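Local coordinates for protein LYND (Lyngbya aestuarii, PDB 4V1T) that probably catalyses the ATP-dependent cyclodehydration of cysteines in a precursor peptide to thiazolines, as a heterocyclase of the YcaO family, at residues K409-S414 with F573-F578; V568-G571 with Y577-Q580; V579-F584 with R590-L595. One frame throughout, in Å; residues are numbered along the deposited sequence.

Interaction 1. Residues K409-S414 with F573-F578; sequences KGKTDS and FNEPYF. With ADP (adenosine-5'-diphosphate), chain L.
E575 and Y577 receive the side chain of K411, which reaches over from the turn after strand 406-410. E575 comes first in the sequence. Its carboxylate faces the K411 ammonium from the opposite direction, a salt bridge of E575 OE2 with K411 NZ. The two atoms are modelled too close together, so the details of this pair are doubtful. Y577 follows at the start of helix 576-587. K411 CG sits over one ring face, a CH-pi contact 4.1 Å from the Y577 ring centroid and 17° off its normal. With CG anti to the backbone N (chi1 -171°), K411 slides past Y577 on its way to E575. The Y577 hydroxyl hydrogen-bonds to L379 O. Next comes F578, whose ring carries E575 CG 4.0 Å above its plane, over its centre. Two residues before K411, K409 NZ gives a weak hydrogen bond to ADP O2B at 3.2 Å, and also hydrogen-bonds to E640 OE2 and R636 O. With an alanine at K409, the beta-phosphate would probably lose this positive partner and E640 this hydrogen bond. The strand end thus lines the ADP pocket, consistent with the ATP site of a YcaO domain.

Interaction 2. Residues V568-G571 with Y577-Q580; sequences VDLG and YFVQ
L570 meets F578 at the tight centre of this contact, where a loop folds back on helix 576-587. Their CA atoms are 6.0 Å apart. The beta carbons carry the contact, with L570 CB 3.7 Å from F578 CB. The two side chains cross at about a right angle. Both leucine methyls also reach the phenylalanine. L570 CD1 lies 4.1 Å from F578 CB, and L570 CD2 comes obliquely to the ring, 4.0 Å from F578 CD2. F578 has CG anti to its carbonyl carbon (chi1 -59°), which swings the ring to the L570 side. Both residues are buried. I634 of helix 630-649 touches both of them, and V594 of strand 590-596 touches L570.

The outer side is looser. Here V579 meets the backbone of the loop and not a side chain. V579 CG2 is 4.2 Å from L570 O and 4.4 Å from G571 CA. V579 and G571 are exposed, so solvent borders this part.

The loop also has polar bonds of its own. G571 N donates to D569 OD1 at 3.0 Å, closing an Asx turn. The N-H...O angle is 146°, and the donor stands 56° out of the carboxylate plane. The backbone O of D569 hydrogen-bonds to S572 OG, and the D569 backbone also bonds to K684. The loop's polar bonds are thus made within itself and to K684, while it meets the helix by apolar packing without directional bonds.

Interaction 3. Residues V579-F584 with R590-L595; sequences VQLQQF and RDLWVL
Q582 and L581 on helix 576-587 meet L592 on strand 590-596, the next element of the chain. The helix packs on the edge strand of a three-stranded antiparallel sheet and runs roughly antiparallel to it (150°). The axes of the two segments approach to 7.6 Å. Within the sheet, D591 and W593 pair by backbone bonds with N611 and V609.

The apolar part is a leucine pair. L581 CD2 lies 3.8 Å from L592 CD2, and the side chains cross obliquely. Each has its CG anti to the backbone N, and each brings the CD2 branch to the other. L592 is buried. V638 of helix 630-649 touches both leucines, and V641 adds to the packing on L592.

The polar part ties the helix to the L592 backbone. Q582 is extended beyond CG and brings its amide to the strand. Q582 NE2 donates to L592 O at 2.8 Å. The N-H points almost straight at the oxygen (174°), and that oxygen lies in the glutamine amide plane. On the acceptor side the donor is tilted 17° from the carbonyl plane. One water makes the second link, from the backbone of Q582 to that of L592: it donates to Q582 O at 2.9 Å and accepts from L592 N at 2.8 Å.

In the fold
All three contacts use helix 576-587. Interaction 1 holds its start, interaction 2 its first turn, and interaction 3 the turn that follows. The centres of interactions 2 and 3 are about 7 Å apart, and L570 CD1 packs on Q582 CD at 3.6 Å. Interactions 1 and 2 have centres about 10 Å apart and share Y577 and F578; F573 packs on V568 there. Helix 630-649 touches residues of all three contacts. It also carries R636, whose NH2 hydrogen-bonds to ADP. Interaction 1 alone reaches the nucleotide directly, through K409. The F578 side chain is about 14 Å from ADP.

Interaction 1. Residues K409-S414 with F573-F578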
loop_
_atom_site.group_PDB
_atom_site.type_symbol
_atom_site.label_atom_id
_atom_site.label_comp_id
_atom_site.label_asym_id
_atom_site.label_seq_id
_atom_site.Cartn_x
_atom_site.Cartn_y
_atom_site.Cartn_z
ATOM N N LYS B 409 -9.726 -9.382 11.880
ATOM C CA LYS B 409 -11.057 -9.750 11.406
ATOM C C LYS B 409 -11.876 -8.479 11.228
ATOM O O LYS B 409 -11.657 -7.492 11.930
ATOM C CB LYS B 409 -11.742 -10.682 12.395
ATOM C CG LYS B 409 -11.927 -10.074 13.782
ATOM C CD LYS B 409 -12.588 -11.049 14.762
ATOM C CE LYS B 409 -12.787 -10.399 16.124
ATOM N NZ LYS B 409 -13.542 -11.275 17.058
ATOM N N GLY B 410 -12.822 -8.497 10.296
ATOM C CA GLY B 410 -13.659 -7.341 10.087
ATOM C C GLY B 410 -14.829 -7.522 9.151
ATOM O O GLY B 410 -14.873 -8.436 8.325
ATOM N N LYS B 411 -15.785 -6.618 9.295
ATOM C CA LYS B 411 -16.904 -6.493 8.381
ATOM C C LYS B 411 -16.439 -5.897 7.070
ATOM O O LYS B 411 -17.072 -6.078 6.032
ATOM C CB LYS B 411 -17.961 -5.587 9.002
ATOM C CG LYS B 411 -19.273 -5.525 8.265
ATOM C CD LYS B 411 -20.273 -4.710 9.063
ATOM C CE LYS B 411 -21.351 -4.125 8.181
ATOM N NZ LYS B 411 -22.654 -4.121 8.885
ATOM N N THR B 412 -15.339 -5.154 7.135
ATOM C CA THR B 412 -14.737 -4.535 5.962
ATOM C C THR B 412 -13.244 -4.831 5.942
ATOM O O THR B 412 -12.671 -5.280 6.940
ATOM C CB THR B 412 -14.947 -3.006 5.963
ATOM O OG1 THR B 412 -14.213 -2.416 7.047
ATOM C CG2 THR B 412 -16.428 -2.674 6.108
ATOM N N ASP B 413 -12.615 -4.553 4.810
ATOM C CA ASP B 413 -11.189 -4.789 4.652
ATOM C C ASP B 413 -10.347 -3.918 5.587
ATOM O O ASP B 413 -9.395 -4.386 6.199
ATOM C CB ASP B 413 -10.770 -4.531 3.210
ATOM C CG ASP B 413 -9.441 -5.150 2.890
ATOM O OD1 ASP B 413 -9.414 -6.365 2.604
ATOM O OD2 ASP B 413 -8.428 -4.428 2.932
ATOM N N SER B 414 -10.702 -2.643 5.675
ATOM C CA SER B 414 -9.933 -1.692 6.469
ATOM C C SER B 414 -9.961 -2.059 7.943
ATOM O O SER B 414 -8.964 -1.934 8.637
ATOM C CB SER B 414 -10.464 -0.270 6.268
ATOM O OG SER B 414 -11.834 -0.188 6.616
ATOM N N PHE B 573 -32.206 -7.322 13.530
ATOM C CA PHE B 573 -31.246 -6.292 13.945
ATOM C C PHE B 573 -31.050 -5.170 12.921
ATOM O O PHE B 573 -30.250 -4.253 13.119
ATOM C CB PHE B 573 -29.906 -6.948 14.257
ATOM C CG PHE B 573 -29.901 -7.687 15.555
ATOM C CD1 PHE B 573 -30.305 -9.015 15.615
ATOM C CD2 PHE B 573 -29.523 -7.048 16.724
ATOM C CE1 PHE B 573 -30.314 -9.692 16.817
ATOM C CE2 PHE B 573 -29.535 -7.717 17.925
ATOM C CZ PHE B 573 -29.931 -9.042 17.973
ATOM N N ASN B 574 -31.786 -5.231 11.825
ATOM C CA ASN B 574 -31.716 -4.184 10.822
ATOM C C ASN B 574 -30.318 -4.117 10.207
ATOM O O ASN B 574 -29.905 -3.085 9.698
ATOM C CB ASN B 574 -32.086 -2.835 11.457
ATOM C CG ASN B 574 -33.029 -2.019 10.601
ATOM O OD1 ASN B 574 -33.037 -2.123 9.373
ATOM N ND2 ASN B 574 -33.846 -1.199 11.254
ATOM N N GLU B 575 -29.602 -5.235 10.262
ATOM C CA GLU B 575 -28.263 -5.340 9.701
ATOM C C GLU B 575 -28.254 -6.377 8.582
ATOM O O GLU B 575 -28.363 -7.574 8.851
ATOM C CB GLU B 575 -27.264 -5.746 10.784
ATOM C CG GLU B 575 -25.814 -5.664 10.345
ATOM C CD GLU B 575 -25.428 -4.260 9.978
ATOM O OE1 GLU B 575 -25.650 -3.354 10.806
ATOM O OE2 GLU B 575 -24.918 -4.071 8.859
ATOM N N PRO B 576 -28.097 -5.933 7.325
ATOM C CA PRO B 576 -28.199 -6.888 6.217
ATOM C C PRO B 576 -27.039 -7.897 6.178
ATOM O O PRO B 576 -27.173 -8.962 5.578
ATOM C CB PRO B 576 -28.179 -5.980 4.986
ATOM C CG PRO B 576 -27.353 -4.810 5.404
ATOM C CD PRO B 576 -27.635 -4.607 6.868
ATOM N N TYR B 577 -25.930 -7.561 6.832
ATOM C CA TYR B 577 -24.709 -8.352 6.756
ATOM C C TYR B 577 -24.841 -9.764 7.370
ATOM O O TYR B 577 -24.287 -10.734 6.848
ATOM C CB TYR B 577 -23.573 -7.611 7.457
ATOM C CG TYR B 577 -22.288 -8.410 7.540
ATOM C CD1 TYR B 577 -21.363 -8.381 6.500
ATOM C CD2 TYR B 577 -21.997 -9.189 8.653
ATOM C CE1 TYR B 577 -20.188 -9.106 6.568
ATOM C CE2 TYR B 577 -20.824 -9.923 8.731
ATOM C CZ TYR B 577 -19.923 -9.873 7.688
ATOM O OH TYR B 577 -18.751 -10.584 7.757
ATOM N N PHE B 578 -25.551 -9.872 8.485
ATOM C CA PHE B 578 -25.726 -11.167 9.133
ATOM C C PHE B 578 -26.416 -12.147 8.186
ATOM O O PHE B 578 -25.992 -13.296 8.050
ATOM C CB PHE B 578 -26.528 -11.021 10.427
ATOM C CG PHE B 578 -25.902 -10.091 11.432
ATOM C CD1 PHE B 578 -24.526 -9.928 11.494
ATOM C CD2 PHE B 578 -26.692 -9.379 12.317
ATOM C CE1 PHE B 578 -23.952 -9.073 12.411
ATOM C CE2 PHE B 578 -26.120 -8.524 13.240
ATOM C CZ PHE B 578 -24.749 -8.370 13.287
HETATM P PB ADP L . -9.955 -10.000 19.379
HETATM O O1B ADP L . -9.608 -9.739 20.822
HETATM O O2B ADP L . -11.173 -10.858 19.192
HETATM O O3B ADP L . -8.768 -10.423 18.568
HETATM P PA ADP L . -10.160 -7.877 17.402
HETATM O O1A ADP L . -11.370 -7.058 17.033
HETATM O O2A ADP L . -9.648 -8.915 16.421
HETATM O O3A ADP L . -10.405 -8.532 18.863
HETATM O "O5'" ADP L . -8.969 -6.859 17.719
HETATM C "C5'" ADP L . -7.639 -7.312 17.876
HETATM C "C4'" ADP L . -6.864 -6.241 18.625
HETATM O "O4'" ADP L . -6.699 -5.085 17.806
HETATM C "C3'" ADP L . -7.607 -5.773 19.864
HETATM O "O3'" ADP L . -6.648 -5.507 20.880
HETATM C "C2'" ADP L . -8.284 -4.482 19.473
HETATM O "O2'" ADP L . -8.349 -3.547 20.554
HETATM C "C1'" ADP L . -7.378 -3.963 18.375
HETATM N N9 ADP L . -8.152 -3.229 17.347
HETATM C C8 ADP L . -9.089 -3.745 16.522
HETATM N N7 ADP L . -9.579 -2.785 15.700
HETATM C C5 ADP L . -8.947 -1.640 15.997
HETATM C C6 ADP L . -8.992 -0.248 15.507
HETATM N N6 ADP L . -9.845 0.077 14.509
HETATM N N1 ADP L . -8.175 0.658 16.085
HETATM C C2 ADP L . -7.330 0.323 17.078
HETATM N N3 ADP L . -7.238 -0.930 17.571
HETATM C C4 ADP L . -8.008 -1.933 17.085
#

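Interaction 2. Residues V568-G571 with Y577-Q580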
loop_
_atom_site.group_PDB
_atom_site.type_symbol
_atom_site.label_atom_id
_atom_site.label_comp_id
_atom_site.label_asym_id
_atom_site.label_seq_id
_atom_site.Cartn_x
_atom_site.Cartn_y
_atom_site.Cartn_z
ATOM N N VAL B 568 -30.320 -16.550 17.989
ATOM C CA VAL B 568 -30.570 -15.135 17.724
ATOM C C VAL B 568 -31.167 -14.969 16.334
ATOM O O VAL B 568 -30.581 -15.405 15.347
ATOM C CB VAL B 568 -29.272 -14.306 17.831
ATOM C CG1 VAL B 568 -29.551 -12.828 17.604
ATOM C CG2 VAL B 568 -28.624 -14.516 19.197
ATOM N N ASP B 569 -32.339 -14.343 16.264
ATOM C CA ASP B 569 -32.938 -13.975 14.989
ATOM C C ASP B 569 -32.132 -12.834 14.387
ATOM O O ASP B 569 -32.277 -11.669 14.775
ATOM C CB ASP B 569 -34.397 -13.566 15.167
ATOM C CG ASP B 569 -35.035 -13.080 13.873
ATOM O OD1 ASP B 569 -34.487 -13.334 12.779
ATOM O OD2 ASP B 569 -36.094 -12.429 13.959
ATOM N N LEU B 570 -31.282 -13.183 13.429
ATOM C CA LEU B 570 -30.383 -12.219 12.821
ATOM C C LEU B 570 -31.109 -11.302 11.852
ATOM O O LEU B 570 -30.538 -10.327 11.392
ATOM C CB LEU B 570 -29.251 -12.949 12.106
ATOM C CG LEU B 570 -28.370 -13.808 13.019
ATOM C CD1 LEU B 570 -27.425 -14.664 12.194
ATOM C CD2 LEU B 570 -27.582 -12.948 13.992
ATOM N N GLY B 571 -32.366 -11.614 11.553
ATOM C CA GLY B 571 -33.176 -10.775 10.675
ATOM C C GLY B 571 -33.976 -9.717 11.421
ATOM O O GLY B 571 -34.886 -9.111 10.850
ATOM N N TYR B 577 -25.930 -7.561 6.832
ATOM C CA TYR B 577 -24.709 -8.352 6.756
ATOM C C TYR B 577 -24.841 -9.764 7.370
ATOM O O TYR B 577 -24.287 -10.734 6.848
ATOM C CB TYR B 577 -23.573 -7.611 7.457
ATOM C CG TYR B 577 -22.288 -8.410 7.540
ATOM C CD1 TYR B 577 -21.363 -8.381 6.500
ATOM C CD2 TYR B 577 -21.997 -9.189 8.653
ATOM C CE1 TYR B 577 -20.188 -9.106 6.568
ATOM C CE2 TYR B 577 -20.824 -9.923 8.731
ATOM C CZ TYR B 577 -19.923 -9.873 7.688
ATOM O OH TYR B 577 -18.751 -10.584 7.757
ATOM N N PHE B 578 -25.551 -9.872 8.485
ATOM C CA PHE B 578 -25.726 -11.167 9.133
ATOM C C PHE B 578 -26.416 -12.147 8.186
ATOM O O PHE B 578 -25.992 -13.296 8.050
ATOM C CB PHE B 578 -26.528 -11.021 10.427
ATOM C CG PHE B 578 -25.902 -10.091 11.432
ATOM C CD1 PHE B 578 -24.526 -9.928 11.494
ATOM C CD2 PHE B 578 -26.692 -9.379 12.317
ATOM C CE1 PHE B 578 -23.952 -9.073 12.411
ATOM C CE2 PHE B 578 -26.120 -8.524 13.240
ATOM C CZ PHE B 578 -24.749 -8.370 13.287
ATOM N N VAL B 579 -27.464 -11.674 7.518
ATOM C CA VAL B 579 -28.240 -12.507 6.621
ATOM C C VAL B 579 -27.420 -12.921 5.397
ATOM O O VAL B 579 -27.457 -14.075 4.972
ATOM C CB VAL B 579 -29.502 -11.780 6.150
ATOM C CG1 VAL B 579 -30.258 -12.614 5.123
ATOM C CG2 VAL B 579 -30.420 -11.466 7.337
ATOM N N GLN B 580 -26.681 -11.972 4.843
ATOM C CA GLN B 580 -25.840 -12.226 3.688
ATOM C C GLN B 580 -24.763 -13.250 3.988
ATOM O O GLN B 580 -24.435 -14.080 3.149
ATOM C CB GLN B 580 -25.180 -10.931 3.222
ATOM C CG GLN B 580 -26.133 -9.936 2.587
ATOM C CD GLN B 580 -25.473 -8.596 2.336
ATOM O OE1 GLN B 580 -25.960 -7.563 2.792
ATOM N NE2 GLN B 580 -24.359 -8.605 1.609
#

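Interaction 3. Residues V579-F584 with R590-L595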
loop_
_atom_site.group_PDB
_atom_site.type_symbol
_atom_site.label_atom_id
_atom_site.label_comp_id
_atom_site.label_asym_id
_atom_site.label_seq_id
_atom_site.Cartn_x
_atom_site.Cartn_y
_atom_site.Cartn_z
ATOM N N VAL B 579 -27.464 -11.674 7.518
ATOM C CA VAL B 579 -28.240 -12.507 6.621
ATOM C C VAL B 579 -27.420 -12.921 5.397
ATOM O O VAL B 579 -27.457 -14.075 4.972
ATOM C CB VAL B 579 -29.502 -11.780 6.150
ATOM C CG1 VAL B 579 -30.258 -12.614 5.123
ATOM C CG2 VAL B 579 -30.420 -11.466 7.337
ATOM N N GLN B 580 -26.681 -11.972 4.843
ATOM C CA GLN B 580 -25.840 -12.226 3.688
ATOM C C GLN B 580 -24.763 -13.250 3.988
ATOM O O GLN B 580 -24.435 -14.080 3.149
ATOM C CB GLN B 580 -25.180 -10.931 3.222
ATOM C CG GLN B 580 -26.133 -9.936 2.587
ATOM C CD GLN B 580 -25.473 -8.596 2.336
ATOM O OE1 GLN B 580 -25.960 -7.563 2.792
ATOM N NE2 GLN B 580 -24.359 -8.605 1.609
ATOM N N LEU B 581 -24.203 -13.187 5.190
ATOM C CA LEU B 581 -23.135 -14.105 5.567
ATOM C C LEU B 581 -23.656 -15.519 5.757
ATOM O O LEU B 581 -22.996 -16.477 5.353
ATOM C CB LEU B 581 -22.441 -13.642 6.840
ATOM C CG LEU B 581 -21.147 -14.381 7.189
ATOM C CD1 LEU B 581 -20.070 -14.168 6.131
ATOM C CD2 LEU B 581 -20.652 -13.929 8.538
ATOM N N GLN B 582 -24.833 -15.650 6.368
ATOM C CA GLN B 582 -25.477 -16.957 6.517
ATOM C C GLN B 582 -25.658 -17.623 5.160
ATOM O O GLN B 582 -25.426 -18.824 5.013
ATOM C CB GLN B 582 -26.836 -16.824 7.196
ATOM C CG GLN B 582 -26.771 -16.624 8.694
ATOM C CD GLN B 582 -28.139 -16.733 9.344
ATOM O OE1 GLN B 582 -29.044 -15.939 9.060
ATOM N NE2 GLN B 582 -28.296 -17.720 10.220
ATOM N N GLN B 583 -26.078 -16.834 4.175
ATOM C CA GLN B 583 -26.297 -17.344 2.830
ATOM C C GLN B 583 -24.970 -17.742 2.198
ATOM O O GLN B 583 -24.868 -18.775 1.535
ATOM C CB GLN B 583 -27.012 -16.300 1.960
ATOM C CG GLN B 583 -27.288 -16.756 0.533
ATOM C CD GLN B 583 -28.139 -18.014 0.462
ATOM O OE1 GLN B 583 -29.060 -18.200 1.253
ATOM N NE2 GLN B 583 -27.832 -18.882 -0.491
ATOM N N PHE B 584 -23.953 -16.919 2.415
ATOM C CA PHE B 584 -22.627 -17.217 1.906
ATOM C C PHE B 584 -22.102 -18.531 2.495
ATOM O O PHE B 584 -21.445 -19.310 1.808
ATOM C CB PHE B 584 -21.669 -16.082 2.239
ATOM C CG PHE B 584 -20.242 -16.379 1.879
ATOM C CD1 PHE B 584 -19.767 -16.103 0.611
ATOM C CD2 PHE B 584 -19.382 -16.945 2.808
ATOM C CE1 PHE B 584 -18.457 -16.374 0.274
ATOM C CE2 PHE B 584 -18.071 -17.216 2.479
ATOM C CZ PHE B 584 -17.610 -16.940 1.210
ATOM N N ARG B 590 -21.729 -24.871 4.589
ATOM C CA ARG B 590 -21.791 -24.612 6.013
ATOM C C ARG B 590 -23.115 -24.008 6.451
ATOM O O ARG B 590 -23.804 -23.341 5.677
ATOM C CB ARG B 590 -20.666 -23.665 6.423
ATOM C CG ARG B 590 -19.341 -24.346 6.691
ATOM C CD ARG B 590 -18.305 -23.346 7.175
ATOM N NE ARG B 590 -17.078 -24.010 7.601
ATOM C CZ ARG B 590 -16.880 -24.533 8.808
ATOM N NH1 ARG B 590 -17.815 -24.453 9.740
ATOM N NH2 ARG B 590 -15.725 -25.111 9.091
ATOM N N ASP B 591 -23.469 -24.264 7.704
ATOM C CA ASP B 591 -24.556 -23.562 8.372
ATOM C C ASP B 591 -23.946 -22.626 9.390
ATOM O O ASP B 591 -22.896 -22.926 9.963
ATOM C CB ASP B 591 -25.507 -24.539 9.064
ATOM C CG ASP B 591 -26.504 -25.166 8.108
ATOM O OD1 ASP B 591 -27.010 -24.464 7.195
ATOM O OD2 ASP B 591 -26.787 -26.368 8.282
ATOM N N LEU B 592 -24.606 -21.494 9.610
ATOM C CA LEU B 592 -24.136 -20.495 10.561
ATOM C C LEU B 592 -25.288 -19.973 11.402
ATOM O O LEU B 592 -26.305 -19.515 10.873
ATOM C CB LEU B 592 -23.462 -19.343 9.824
ATOM C CG LEU B 592 -22.989 -18.168 10.684
ATOM C CD1 LEU B 592 -21.866 -18.587 11.607
ATOM C CD2 LEU B 592 -22.553 -17.019 9.788
ATOM N N TRP B 593 -25.121 -20.043 12.716
ATOM C CA TRP B 593 -26.102 -19.508 13.644
ATOM C C TRP B 593 -25.400 -18.876 14.830
ATOM O O TRP B 593 -24.197 -19.054 15.013
ATOM C CB TRP B 593 -27.068 -20.605 14.104
ATOM C CG TRP B 593 -26.422 -21.707 14.865
ATOM C CD1 TRP B 593 -26.303 -21.809 16.219
ATOM C CD2 TRP B 593 -25.804 -22.875 14.319
ATOM N NE1 TRP B 593 -25.659 -22.969 16.553
ATOM C CE2 TRP B 593 -25.340 -23.644 15.404
ATOM C CE3 TRP B 593 -25.602 -23.349 13.017
ATOM C CZ2 TRP B 593 -24.676 -24.859 15.227
ATOM C CZ3 TRP B 593 -24.941 -24.555 12.844
ATOM C CH2 TRP B 593 -24.490 -25.301 13.950
ATOM N N VAL B 594 -26.166 -18.151 15.639
ATOM C CA VAL B 594 -25.621 -17.434 16.785
ATOM C C VAL B 594 -26.377 -17.778 18.064
ATOM O O VAL B 594 -27.605 -17.884 18.050
ATOM C CB VAL B 594 -25.665 -15.911 16.543
ATOM C CG1 VAL B 594 -25.189 -15.138 17.766
ATOM C CG2 VAL B 594 -24.821 -15.554 15.335
ATOM N N LEU B 595 -25.633 -17.940 19.160
ATOM C CA LEU B 595 -26.218 -18.190 20.484
ATOM C C LEU B 595 -26.056 -16.992 21.419
ATOM O O LEU B 595 -25.058 -16.287 21.362
ATOM C CB LEU B 595 -25.566 -19.409 21.138
ATOM C CG LEU B 595 -25.627 -20.737 20.394
ATOM C CD1 LEU B 595 -24.945 -21.791 21.236
ATOM C CD2 LEU B 595 -27.055 -21.146 20.065
HETATM O O HOH W 1 -25.923 -20.315 7.399
#